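Local coordinates for protein acyltransferase (Actinoplanes teichomyceticus, PDB 4Q38) that transfers long fatty acyl groups from acyl-CoA to the amino sugar of the glycopeptide antibiotic teicoplanin, at residues H95-H100 / W179-L184; A136-H141 / E153-L158; F125-F130 / G172-Q177. All coordinates share one frame; numbering follows the deposited sequence.

Interaction 1. Residues H95-H100 / W179-L184. With TEC (2-amino-6-O-decanoyl-2-deoxy-beta-D-glucopyranose), chain E.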
loop_
_atom_site.group_PDB
_atom_site.type_symbol
_atom_site.label_atom_id
_atom_site.label_comp_id
_atom_site.label_asym_id
_atom_site.label_seq_id
_atom_site.Cartn_x
_atom_site.Cartn_y
_atom_site.Cartn_z
ATOM N N HIS A 95 -11.195 -13.892 3.088
ATOM C CA HIS A 95 -11.914 -13.959 4.365
ATOM C C HIS A 95 -11.138 -13.311 5.493
ATOM O O HIS A 95 -11.705 -12.558 6.280
ATOM C CB HIS A 95 -12.266 -15.410 4.691
ATOM C CG HIS A 95 -13.286 -15.571 5.797
ATOM N ND1 HIS A 95 -13.563 -16.774 6.354
ATOM C CD2 HIS A 95 -14.101 -14.638 6.449
ATOM C CE1 HIS A 95 -14.506 -16.616 7.311
ATOM N NE2 HIS A 95 -14.827 -15.311 7.371
ATOM N N ALA A 96 -9.836 -13.581 5.559
ATOM C CA ALA A 96 -8.968 -13.017 6.593
ATOM C C ALA A 96 -8.885 -11.492 6.536
ATOM O O ALA A 96 -8.570 -10.849 7.538
ATOM C CB ALA A 96 -7.575 -13.632 6.521
ATOM N N ILE A 97 -9.162 -10.921 5.364
ATOM C CA ILE A 97 -9.215 -9.461 5.207
ATOM C C ILE A 97 -10.585 -8.882 5.584
ATOM O O ILE A 97 -10.666 -7.962 6.416
ATOM C CB ILE A 97 -8.777 -9.017 3.788
ATOM C CG1 ILE A 97 -7.309 -9.405 3.547
ATOM C CG2 ILE A 97 -8.963 -7.500 3.615
ATOM C CD1 ILE A 97 -6.842 -9.232 2.115
ATOM N N VAL A 98 -11.659 -9.422 5.005
ATOM C CA VAL A 98 -13.005 -8.862 5.234
ATOM C C VAL A 98 -13.508 -9.022 6.674
ATOM O O VAL A 98 -14.375 -8.261 7.113
ATOM C CB VAL A 98 -14.067 -9.389 4.248
ATOM C CG1 VAL A 98 -13.735 -8.947 2.830
ATOM C CG2 VAL A 98 -14.210 -10.908 4.338
ATOM N N ARG A 99 -12.947 -9.985 7.406
ATOM C CA ARG A 99 -13.264 -10.155 8.825
ATOM C C ARG A 99 -12.833 -8.923 9.636
ATOM O O ARG A 99 -13.341 -8.688 10.736
ATOM C CB ARG A 99 -12.605 -11.422 9.385
ATOM C CG ARG A 99 -11.093 -11.349 9.477
ATOM C CD ARG A 99 -10.489 -12.521 10.228
ATOM N NE ARG A 99 -9.025 -12.520 10.146
ATOM C CZ ARG A 99 -8.244 -13.467 10.668
ATOM N NH1 ARG A 99 -8.780 -14.493 11.313
ATOM N NH2 ARG A 99 -6.923 -13.394 10.542
ATOM N N HIS A 100 -11.891 -8.149 9.093
ATOM C CA HIS A 100 -11.438 -6.904 9.736
ATOM C C HIS A 100 -11.896 -5.655 9.037
ATOM O O HIS A 100 -11.293 -4.583 9.212
ATOM C CB HIS A 100 -9.921 -6.895 9.840
ATOM C CG HIS A 100 -9.363 -7.966 10.744
ATOM N ND1 HIS A 100 -9.837 -8.183 11.987
ATOM C CD2 HIS A 100 -8.332 -8.883 10.546
ATOM C CE1 HIS A 100 -9.140 -9.190 12.562
ATOM N NE2 HIS A 100 -8.221 -9.615 11.682
ATOM N N TRP A 179 -0.049 -3.616 2.242
ATOM C CA TRP A 179 -0.538 -2.240 2.129
ATOM C C TRP A 179 -1.947 -2.167 1.602
ATOM O O TRP A 179 -2.753 -1.379 2.105
ATOM C CB TRP A 179 0.425 -1.394 1.300
ATOM C CG TRP A 179 0.019 0.046 1.141
ATOM C CD1 TRP A 179 -0.181 0.745 -0.047
ATOM C CD2 TRP A 179 -0.248 1.019 2.205
ATOM N NE1 TRP A 179 -0.549 2.040 0.202
ATOM C CE2 TRP A 179 -0.605 2.273 1.531
ATOM C CE3 TRP A 179 -0.233 0.977 3.601
ATOM C CZ2 TRP A 179 -0.926 3.429 2.240
ATOM C CZ3 TRP A 179 -0.563 2.150 4.306
ATOM C CH2 TRP A 179 -0.900 3.343 3.636
ATOM N N THR A 180 -2.276 -2.991 0.606
ATOM C CA THR A 180 -3.658 -2.995 0.089
ATOM C C THR A 180 -4.699 -3.502 1.099
ATOM O O THR A 180 -5.883 -3.289 0.881
ATOM C CB THR A 180 -3.819 -3.739 -1.261
ATOM O OG1 THR A 180 -3.235 -5.029 -1.154
ATOM C CG2 THR A 180 -3.128 -2.966 -2.409
ATOM N N THR A 181 -4.277 -4.125 2.209
ATOM C CA THR A 181 -5.247 -4.477 3.262
ATOM C C THR A 181 -5.882 -3.226 3.856
ATOM O O THR A 181 -6.983 -3.294 4.386
ATOM C CB THR A 181 -4.668 -5.317 4.448
ATOM O OG1 THR A 181 -3.713 -4.549 5.196
ATOM C CG2 THR A 181 -4.041 -6.628 3.983
ATOM N N TYR A 182 -5.172 -2.095 3.789
ATOM C CA TYR A 182 -5.727 -0.825 4.270
ATOM C C TYR A 182 -6.880 -0.379 3.376
ATOM O O TYR A 182 -7.968 -0.059 3.868
ATOM C CB TYR A 182 -4.659 0.270 4.323
ATOM C CG TYR A 182 -3.711 0.194 5.505
ATOM C CD1 TYR A 182 -2.708 -0.780 5.564
ATOM C CD2 TYR A 182 -3.788 1.126 6.551
ATOM C CE1 TYR A 182 -1.827 -0.841 6.643
ATOM C CE2 TYR A 182 -2.908 1.073 7.630
ATOM C CZ TYR A 182 -1.934 0.086 7.669
ATOM O OH TYR A 182 -1.059 0.027 8.727
ATOM N N HIS A 183 -6.645 -0.364 2.062
ATOM C CA HIS A 183 -7.691 0.036 1.127
ATOM C C HIS A 183 -8.866 -0.893 1.246
ATOM O O HIS A 183 -10.011 -0.448 1.291
ATOM C CB HIS A 183 -7.196 0.011 -0.323
ATOM C CG HIS A 183 -5.851 0.660 -0.538
ATOM N ND1 HIS A 183 -4.738 0.246 0.088
ATOM C CD2 HIS A 183 -5.467 1.704 -1.374
ATOM C CE1 HIS A 183 -3.690 0.987 -0.313
ATOM N NE2 HIS A 183 -4.131 1.871 -1.221
ATOM N N LEU A 184 -8.583 -2.194 1.295
ATOM C CA LEU A 184 -9.629 -3.235 1.292
ATOM C C LEU A 184 -10.422 -3.355 2.598
ATOM O O LEU A 184 -11.526 -3.908 2.613
ATOM C CB LEU A 184 -9.025 -4.602 0.915
ATOM C CG LEU A 184 -8.508 -4.725 -0.532
ATOM C CD1 LEU A 184 -7.798 -6.057 -0.757
ATOM C CD2 LEU A 184 -9.619 -4.529 -1.539
HETATM C CAV TEC E . 6.813 16.818 3.467
HETATM C CAU TEC E . 5.442 16.332 3.055
HETATM C CAT TEC E . 4.725 15.599 4.158
HETATM C CAS TEC E . 5.630 14.634 4.873
HETATM C CAR TEC E . 4.805 13.553 5.506
HETATM C CAQ TEC E . 5.030 12.309 4.728
HETATM C CAP TEC E . 4.285 11.135 5.260
HETATM C CAO TEC E . 4.271 10.126 4.162
HETATM C CAN TEC E . 4.180 8.750 4.691
HETATM C CAM TEC E . 3.892 7.754 3.598
HETATM O OAW TEC E . 3.657 8.109 2.470
HETATM O O6 TEC E . 4.058 6.476 3.983
HETATM C C6 TEC E . 3.054 5.511 3.742
HETATM C C5 TEC E . 3.528 4.407 2.764
HETATM O O5 TEC E . 3.263 3.122 3.242
HETATM C C1 TEC E . 4.175 2.365 2.398
HETATM O O1 TEC E . 4.716 1.279 2.868
HETATM C C2 TEC E . 3.456 2.084 1.108
HETATM N N2 TEC E . 4.349 1.319 0.255
HETATM C C3 TEC E . 3.337 3.426 0.555
HETATM O O3 TEC E . 2.432 3.174 -0.376
HETATM C C4 TEC E . 2.789 4.475 1.486
HETATM O O4 TEC E . 3.060 5.643 0.985
#

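Interaction 2. Residues A136-H141 / E153-L158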
loop_
_atom_site.group_PDB
_atom_site.type_symbol
_atom_site.label_atom_id
_atom_site.label_comp_id
_atom_site.label_asym_id
_atom_site.label_seq_id
_atom_site.Cartn_x
_atom_site.Cartn_y
_atom_site.Cartn_z
ATOM N N ALA A 136 -17.077 -6.332 -1.387
ATOM C CA ALA A 136 -17.167 -6.152 0.064
ATOM C C ALA A 136 -16.779 -4.733 0.522
ATOM O O ALA A 136 -17.515 -4.093 1.283
ATOM C CB ALA A 136 -16.311 -7.187 0.781
ATOM N N VAL A 137 -15.635 -4.227 0.064
ATOM C CA VAL A 137 -15.218 -2.890 0.523
ATOM C C VAL A 137 -16.138 -1.806 -0.038
ATOM O O VAL A 137 -16.417 -0.824 0.643
ATOM C CB VAL A 137 -13.708 -2.588 0.295
ATOM C CG1 VAL A 137 -13.374 -2.427 -1.193
ATOM C CG2 VAL A 137 -13.285 -1.356 1.096
ATOM N N ARG A 138 -16.630 -1.989 -1.264
ATOM C CA ARG A 138 -17.562 -1.022 -1.853
ATOM C C ARG A 138 -18.883 -0.974 -1.068
ATOM O O ARG A 138 -19.489 0.097 -0.931
ATOM C CB ARG A 138 -17.821 -1.316 -3.345
ATOM C CG ARG A 138 -16.647 -1.020 -4.278
ATOM C CD ARG A 138 -16.319 0.464 -4.335
ATOM N NE ARG A 138 -17.398 1.253 -4.940
ATOM C CZ ARG A 138 -17.796 2.450 -4.509
ATOM N NH1 ARG A 138 -17.232 3.026 -3.440
ATOM N NH2 ARG A 138 -18.783 3.075 -5.140
ATOM N N ARG A 139 -19.317 -2.123 -0.548
ATOM C CA ARG A 139 -20.506 -2.169 0.320
ATOM C C ARG A 139 -20.247 -1.408 1.615
ATOM O O ARG A 139 -21.115 -0.680 2.094
ATOM C CB ARG A 139 -20.927 -3.607 0.630
ATOM C CG ARG A 139 -21.551 -4.342 -0.549
ATOM C CD ARG A 139 -22.267 -5.617 -0.120
ATOM N NE ARG A 139 -21.359 -6.655 0.392
ATOM C CZ ARG A 139 -20.689 -7.528 -0.366
ATOM N NH1 ARG A 139 -20.793 -7.500 -1.692
ATOM N NH2 ARG A 139 -19.901 -8.430 0.201
ATOM N N PHE A 140 -19.048 -1.577 2.170
ATOM C CA PHE A 140 -18.641 -0.833 3.361
ATOM C C PHE A 140 -18.620 0.675 3.098
ATOM O O PHE A 140 -19.155 1.440 3.908
ATOM C CB PHE A 140 -17.292 -1.333 3.909
ATOM C CG PHE A 140 -16.861 -0.648 5.180
ATOM C CD1 PHE A 140 -17.508 -0.912 6.393
ATOM C CD2 PHE A 140 -15.798 0.255 5.171
ATOM C CE1 PHE A 140 -17.105 -0.279 7.566
ATOM C CE2 PHE A 140 -15.389 0.886 6.339
ATOM C CZ PHE A 140 -16.046 0.620 7.538
ATOM N N HIS A 141 -18.019 1.096 1.973
ATOM C CA HIS A 141 -18.055 2.510 1.547
ATOM C C HIS A 141 -19.464 3.061 1.523
ATOM O O HIS A 141 -19.739 4.162 2.039
ATOM C CB HIS A 141 -17.418 2.710 0.158
ATOM C CG HIS A 141 -15.919 2.490 0.116
ATOM N ND1 HIS A 141 -15.254 2.268 -1.038
ATOM C CD2 HIS A 141 -14.962 2.443 1.137
ATOM C CE1 HIS A 141 -13.938 2.108 -0.779
ATOM N NE2 HIS A 141 -13.759 2.206 0.554
ATOM N N GLU A 153 -11.391 6.459 -6.296
ATOM C CA GLU A 153 -10.077 7.122 -6.265
ATOM C C GLU A 153 -9.121 6.396 -5.307
ATOM O O GLU A 153 -7.946 6.197 -5.612
ATOM C CB GLU A 153 -10.229 8.586 -5.853
ATOM C CG GLU A 153 -8.985 9.447 -6.014
ATOM C CD GLU A 153 -9.205 10.864 -5.503
ATOM O OE1 GLU A 153 -10.330 11.383 -5.663
ATOM O OE2 GLU A 153 -8.259 11.461 -4.931
ATOM N N THR A 154 -9.645 5.999 -4.152
ATOM C CA THR A 154 -8.868 5.243 -3.165
ATOM C C THR A 154 -8.368 3.907 -3.725
ATOM O O THR A 154 -7.191 3.570 -3.602
ATOM C CB THR A 154 -9.708 5.032 -1.896
ATOM O OG1 THR A 154 -10.060 6.318 -1.353
ATOM C CG2 THR A 154 -8.938 4.205 -0.850
ATOM N N LEU A 155 -9.267 3.153 -4.352
ATOM C CA LEU A 155 -8.939 1.814 -4.829
ATOM C C LEU A 155 -7.988 1.783 -6.029
ATOM O O LEU A 155 -7.390 0.744 -6.296
ATOM C CB LEU A 155 -10.231 1.014 -5.122
ATOM C CG LEU A 155 -11.139 0.772 -3.906
ATOM C CD1 LEU A 155 -12.423 0.053 -4.307
ATOM C CD2 LEU A 155 -10.420 -0.003 -2.803
ATOM N N THR A 156 -7.858 2.909 -6.746
ATOM C CA THR A 156 -6.949 3.013 -7.904
ATOM C C THR A 156 -5.477 2.833 -7.570
ATOM O O THR A 156 -4.676 2.621 -8.484
ATOM C CB THR A 156 -7.047 4.367 -8.657
ATOM O OG1 THR A 156 -6.640 5.438 -7.791
ATOM C CG2 THR A 156 -8.452 4.615 -9.203
ATOM N N GLN A 157 -5.091 2.911 -6.292
ATOM C CA GLN A 157 -3.691 2.609 -5.987
ATOM C C GLN A 157 -3.307 1.180 -6.391
ATOM O O GLN A 157 -2.125 0.885 -6.539
ATOM C CB GLN A 157 -3.254 2.905 -4.538
ATOM C CG GLN A 157 -1.719 3.012 -4.465
ATOM C CD GLN A 157 -1.151 3.493 -3.141
ATOM O OE1 GLN A 157 -0.067 4.114 -3.098
ATOM N NE2 GLN A 157 -1.839 3.200 -2.068
ATOM N N LEU A 158 -4.293 0.300 -6.588
ATOM C CA LEU A 158 -3.974 -1.038 -7.096
ATOM C C LEU A 158 -3.167 -0.940 -8.385
ATOM O O LEU A 158 -2.141 -1.600 -8.538
ATOM C CB LEU A 158 -5.238 -1.883 -7.330
ATOM C CG LEU A 158 -4.967 -3.261 -7.953
ATOM C CD1 LEU A 158 -4.142 -4.156 -7.023
ATOM C CD2 LEU A 158 -6.274 -3.942 -8.352
#

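Interaction 3. Residues F125-F130 / G172-Q177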
loop_
_atom_site.group_PDB
_atom_site.type_symbol
_atom_site.label_atom_id
_atom_site.label_comp_id
_atom_site.label_asym_id
_atom_site.label_seq_id
_atom_site.Cartn_x
_atom_site.Cartn_y
_atom_site.Cartn_z
ATOM N N PHE A 125 -1.517 -13.248 -7.709
ATOM C CA PHE A 125 -2.400 -13.761 -6.653
ATOM C C PHE A 125 -3.145 -12.660 -5.891
ATOM O O PHE A 125 -4.355 -12.707 -5.732
ATOM C CB PHE A 125 -1.631 -14.655 -5.667
ATOM C CG PHE A 125 -2.484 -15.190 -4.543
ATOM C CD1 PHE A 125 -3.344 -16.276 -4.754
ATOM C CD2 PHE A 125 -2.444 -14.605 -3.279
ATOM C CE1 PHE A 125 -4.143 -16.759 -3.723
ATOM C CE2 PHE A 125 -3.238 -15.086 -2.243
ATOM C CZ PHE A 125 -4.085 -16.171 -2.465
ATOM N N HIS A 126 -2.405 -11.675 -5.410
ATOM C CA HIS A 126 -2.992 -10.630 -4.566
ATOM C C HIS A 126 -3.787 -9.616 -5.328
ATOM O O HIS A 126 -4.596 -8.880 -4.755
ATOM C CB HIS A 126 -1.897 -10.000 -3.718
ATOM C CG HIS A 126 -1.338 -10.958 -2.707
ATOM N ND1 HIS A 126 -2.064 -11.397 -1.660
ATOM C CD2 HIS A 126 -0.106 -11.606 -2.635
ATOM C CE1 HIS A 126 -1.329 -12.275 -0.944
ATOM N NE2 HIS A 126 -0.132 -12.396 -1.535
ATOM N N VAL A 127 -3.587 -9.565 -6.639
ATOM C CA VAL A 127 -4.520 -8.827 -7.488
ATOM C C VAL A 127 -5.893 -9.520 -7.485
ATOM O O VAL A 127 -6.943 -8.847 -7.399
ATOM C CB VAL A 127 -3.980 -8.680 -8.927
ATOM C CG1 VAL A 127 -4.990 -7.960 -9.813
ATOM C CG2 VAL A 127 -2.655 -7.935 -8.917
ATOM N N TYR A 128 -5.894 -10.856 -7.574
ATOM C CA TYR A 128 -7.161 -11.617 -7.512
ATOM C C TYR A 128 -7.832 -11.451 -6.152
ATOM O O TYR A 128 -9.049 -11.302 -6.071
ATOM C CB TYR A 128 -6.955 -13.109 -7.840
ATOM C CG TYR A 128 -6.363 -13.315 -9.212
ATOM C CD1 TYR A 128 -7.023 -12.845 -10.352
ATOM C CD2 TYR A 128 -5.129 -13.927 -9.368
ATOM C CE1 TYR A 128 -6.468 -12.995 -11.611
ATOM C CE2 TYR A 128 -4.559 -14.083 -10.625
ATOM C CZ TYR A 128 -5.236 -13.615 -11.735
ATOM O OH TYR A 128 -4.685 -13.756 -12.978
ATOM N N VAL A 129 -7.028 -11.477 -5.089
ATOM C CA VAL A 129 -7.531 -11.147 -3.751
ATOM C C VAL A 129 -8.216 -9.787 -3.772
ATOM O O VAL A 129 -9.345 -9.661 -3.290
ATOM C CB VAL A 129 -6.425 -11.136 -2.674
ATOM C CG1 VAL A 129 -7.002 -10.684 -1.331
ATOM C CG2 VAL A 129 -5.814 -12.515 -2.508
ATOM N N PHE A 130 -7.539 -8.784 -4.345
ATOM C CA PHE A 130 -8.071 -7.424 -4.377
ATOM C C PHE A 130 -9.396 -7.395 -5.157
ATOM O O PHE A 130 -10.395 -6.875 -4.661
ATOM C CB PHE A 130 -7.045 -6.461 -5.005
ATOM C CG PHE A 130 -7.333 -4.992 -4.769
ATOM C CD1 PHE A 130 -8.349 -4.332 -5.465
ATOM C CD2 PHE A 130 -6.546 -4.255 -3.880
ATOM C CE1 PHE A 130 -8.594 -2.976 -5.258
ATOM C CE2 PHE A 130 -6.788 -2.905 -3.667
ATOM C CZ PHE A 130 -7.804 -2.260 -4.360
ATOM N N GLY A 172 5.025 -8.886 -14.610
ATOM C CA GLY A 172 3.777 -8.562 -13.933
ATOM C C GLY A 172 3.663 -9.158 -12.548
ATOM O O GLY A 172 4.127 -10.271 -12.299
ATOM N N GLY A 173 3.034 -8.413 -11.641
ATOM C CA GLY A 173 2.852 -8.868 -10.263
ATOM C C GLY A 173 2.343 -7.733 -9.387
ATOM O O GLY A 173 2.092 -6.625 -9.873
ATOM N N MET A 174 2.170 -8.024 -8.104
ATOM C CA MET A 174 1.790 -7.008 -7.115
ATOM C C MET A 174 2.112 -7.625 -5.764
ATOM O O MET A 174 1.375 -8.484 -5.269
ATOM C CB MET A 174 0.300 -6.627 -7.230
ATOM C CG MET A 174 -0.065 -5.251 -6.664
ATOM S SD MET A 174 0.094 -5.121 -4.861
ATOM C CE MET A 174 -1.247 -6.173 -4.317
ATOM N N ASN A 175 3.235 -7.206 -5.183
ATOM C CA ASN A 175 3.691 -7.773 -3.927
ATOM C C ASN A 175 3.624 -6.800 -2.729
ATOM O O ASN A 175 4.354 -6.964 -1.753
ATOM C CB ASN A 175 5.099 -8.374 -4.080
ATOM C CG ASN A 175 6.167 -7.314 -4.284
ATOM O OD1 ASN A 175 5.903 -6.257 -4.830
ATOM N ND2 ASN A 175 7.382 -7.606 -3.847
ATOM N N MET A 176 2.736 -5.816 -2.817
ATOM C CA MET A 176 2.460 -4.879 -1.724
ATOM C C MET A 176 1.103 -5.179 -1.067
ATOM O O MET A 176 0.391 -4.267 -0.638
ATOM C CB MET A 176 2.504 -3.432 -2.245
ATOM C CG MET A 176 3.900 -2.920 -2.595
ATOM S SD MET A 176 4.939 -2.797 -1.123
ATOM C CE MET A 176 4.171 -1.409 -0.300
ATOM N N GLN A 177 0.760 -6.466 -0.976
ATOM C CA GLN A 177 -0.513 -6.899 -0.399
ATOM C C GLN A 177 -0.740 -6.485 1.062
ATOM O O GLN A 177 -1.885 -6.364 1.478
ATOM C CB GLN A 177 -0.735 -8.415 -0.554
ATOM C CG GLN A 177 0.257 -9.309 0.184
ATOM C CD GLN A 177 1.546 -9.536 -0.581
ATOM O OE1 GLN A 177 1.797 -8.905 -1.606
ATOM N NE2 GLN A 177 2.368 -10.447 -0.089
HETATM O O HOH W 1 -0.090 -10.447 -6.668
#

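Interaction 1. Residues H95-H100 / W179-L184
Ile-97 and Leu-184 make the tight part of this contact, where the C-terminal part of helix 84-98 meets helix 177-184. CG2 of Ile-97, held anti to its own backbone N by a chi1 of -63° for CG1, lies 4.0 Å from Leu-184 CB. Its other branch reaches Thr-181, with CD1 of Ile-97 4.3 Å from the methyl CG2 of Thr-181. The threonine hydroxyl points off to Trp-178 O, its hydrogen-bond partner, and its methyl is the part nearest the isoleucine; Val-129 of helix 125-143 packs on the same isoleucine side chain. No hydrogen bond crosses between the two helices. Away from this buried strip the 95-100 segment is looser and partly exposed. There Arg-99 NE turns back to Ala-96 O (3.1 Å), well off the straight line at 138°, while NH2 forms a salt bridge with Glu-37. On the far part of helix 177-184, Trp-179 presents one face to the sugar, whose O3 stands 3.2 Å from NE1 of Trp-179; C2 and C4 of the pyranose also approach the indole. CE1 of His-183 lies against the opposite face, near its rim. Two helices of the N-terminal domain thus meet through aliphatic branches, and behind them an aromatic ring set against a pyranose forms part of the pocket that holds the decanoyl-glucosamine, an arrangement familiar from carbohydrate-binding sites.

Interaction 2. Residues A136-H141 / E153-L158
Leu-155 is the centre of this contact and buries far more surface than any other residue in it; His-141 and Val-137 come next. The leucine reaches across from helix 148-155 to helix 125-143 and meets Val-137 tip to tip. CG1 of Val-137 meets both methyls, 4.1 Å from CD1 and 4.1 Å from CD2 of Leu-155. A chi1 of 70° puts this valine branch between the backbone N and the carbonyl carbon, the crowded position, and aims it at the leucine. CD1 of Leu-155 has two further neighbours: the aliphatic CD of Arg-138, at 3.9 Å, crosses it, and CE1 of His-141 approaches obliquely at 4.4 Å. Arg-138 gets there by folding at both chi2 and chi3, which sets CD across the leucine methyl CD1 and carries the guanidinium round to the imidazole. NH1 of Arg-138 then donates to ND1 of His-141 over 3.2 Å, at 150°, lying close to the planes of both groups. This coplanar bond should steady the rotation of the ring, which also has Val-137 O over one face and Tyr-189 of strand 188-191 nearby. The guanidinium has outside partners too: NH2 forms a salt bridge with Asp-148, and Trp-152 makes a cation-pi contact. Across the helices only carbon atoms meet, whereas the polar bond lies within helix 125-143. Because ND1 of His-141 accepts this bond, the imidazole is probably neutral, with its proton on NE2; the arginine's charge beside it would also disfavour a doubly protonated ring.

Interaction 3. Residues F125-F130 / G172-Q177
Gln-177 lies flat over the imidazole of His-126, an amide-on-ring stack with a CH-pi contact that joins the start of helix 125-143 to the loop before helix 177-184 in the all-helical N-terminal region. From the backbone outward, CB of Gln-177 sits 3.4 Å from His-126 CG, over the CG-ND1 side of the ring. CG comes next, 3.4 Å from the His-126 centroid and only 4° off the ring normal, so its C-H groups look onto the face. A bend at chi2 (-83°) carries the amide across the ring, where its plane lies 6° from that of the imidazole. CD is 3.4 Å from His-126 CD2, and OE1 of Gln-177 projects past the rim, nearest the same carbon. NE2 of Gln-177 comes near His-126 NE2 but does not bond to it; each nitrogen has its own carbonyl, Gly-111 O for the glutamine and Pro-112 O for the histidine. These bonds satisfy the two NE2 atoms and help fix both planes. Phe-125 CD2 covers the opposite face of the imidazole, 3.4 Å above its centre, so the ring is held on both sides. Beside the stack, CG2 of Val-127 packs on CB of Met-174 at 3.6 Å. The Met-174 chain folds at chi2 and chi3, which brings CE back toward His-126 CB and allows Met-176 N a weak bond to SD. One water joins the two backbones: it accepts from His-126 N at 2.9 Å and donates to Met-174 O at 2.8 Å.

How the interactions relate
From the N terminus, helix 84-98 supplies the first segment of interaction 1, and helix 125-143 then supplies those of interactions 3 and 2 in turn. The loops close in reverse order: interaction 2 at 153-158, interaction 3 at 172-177, and interaction 1 at 179-184, just before strand 188-191. They are therefore fully nested, without crossing. Helix 125-143 is shared by interactions 2 and 3, and its Phe-130 touches Leu-158, Thr-180 and Leu-184, linking all three. The contacts tie helices 84-98, 125-143, 148-155 and 177-184 and the 172-177 loop, and Leu-158 on Phe-130 adds helix 157-169. Gln-157, Met-176 and Trp-179, on three of the segments, line the sugar pocket.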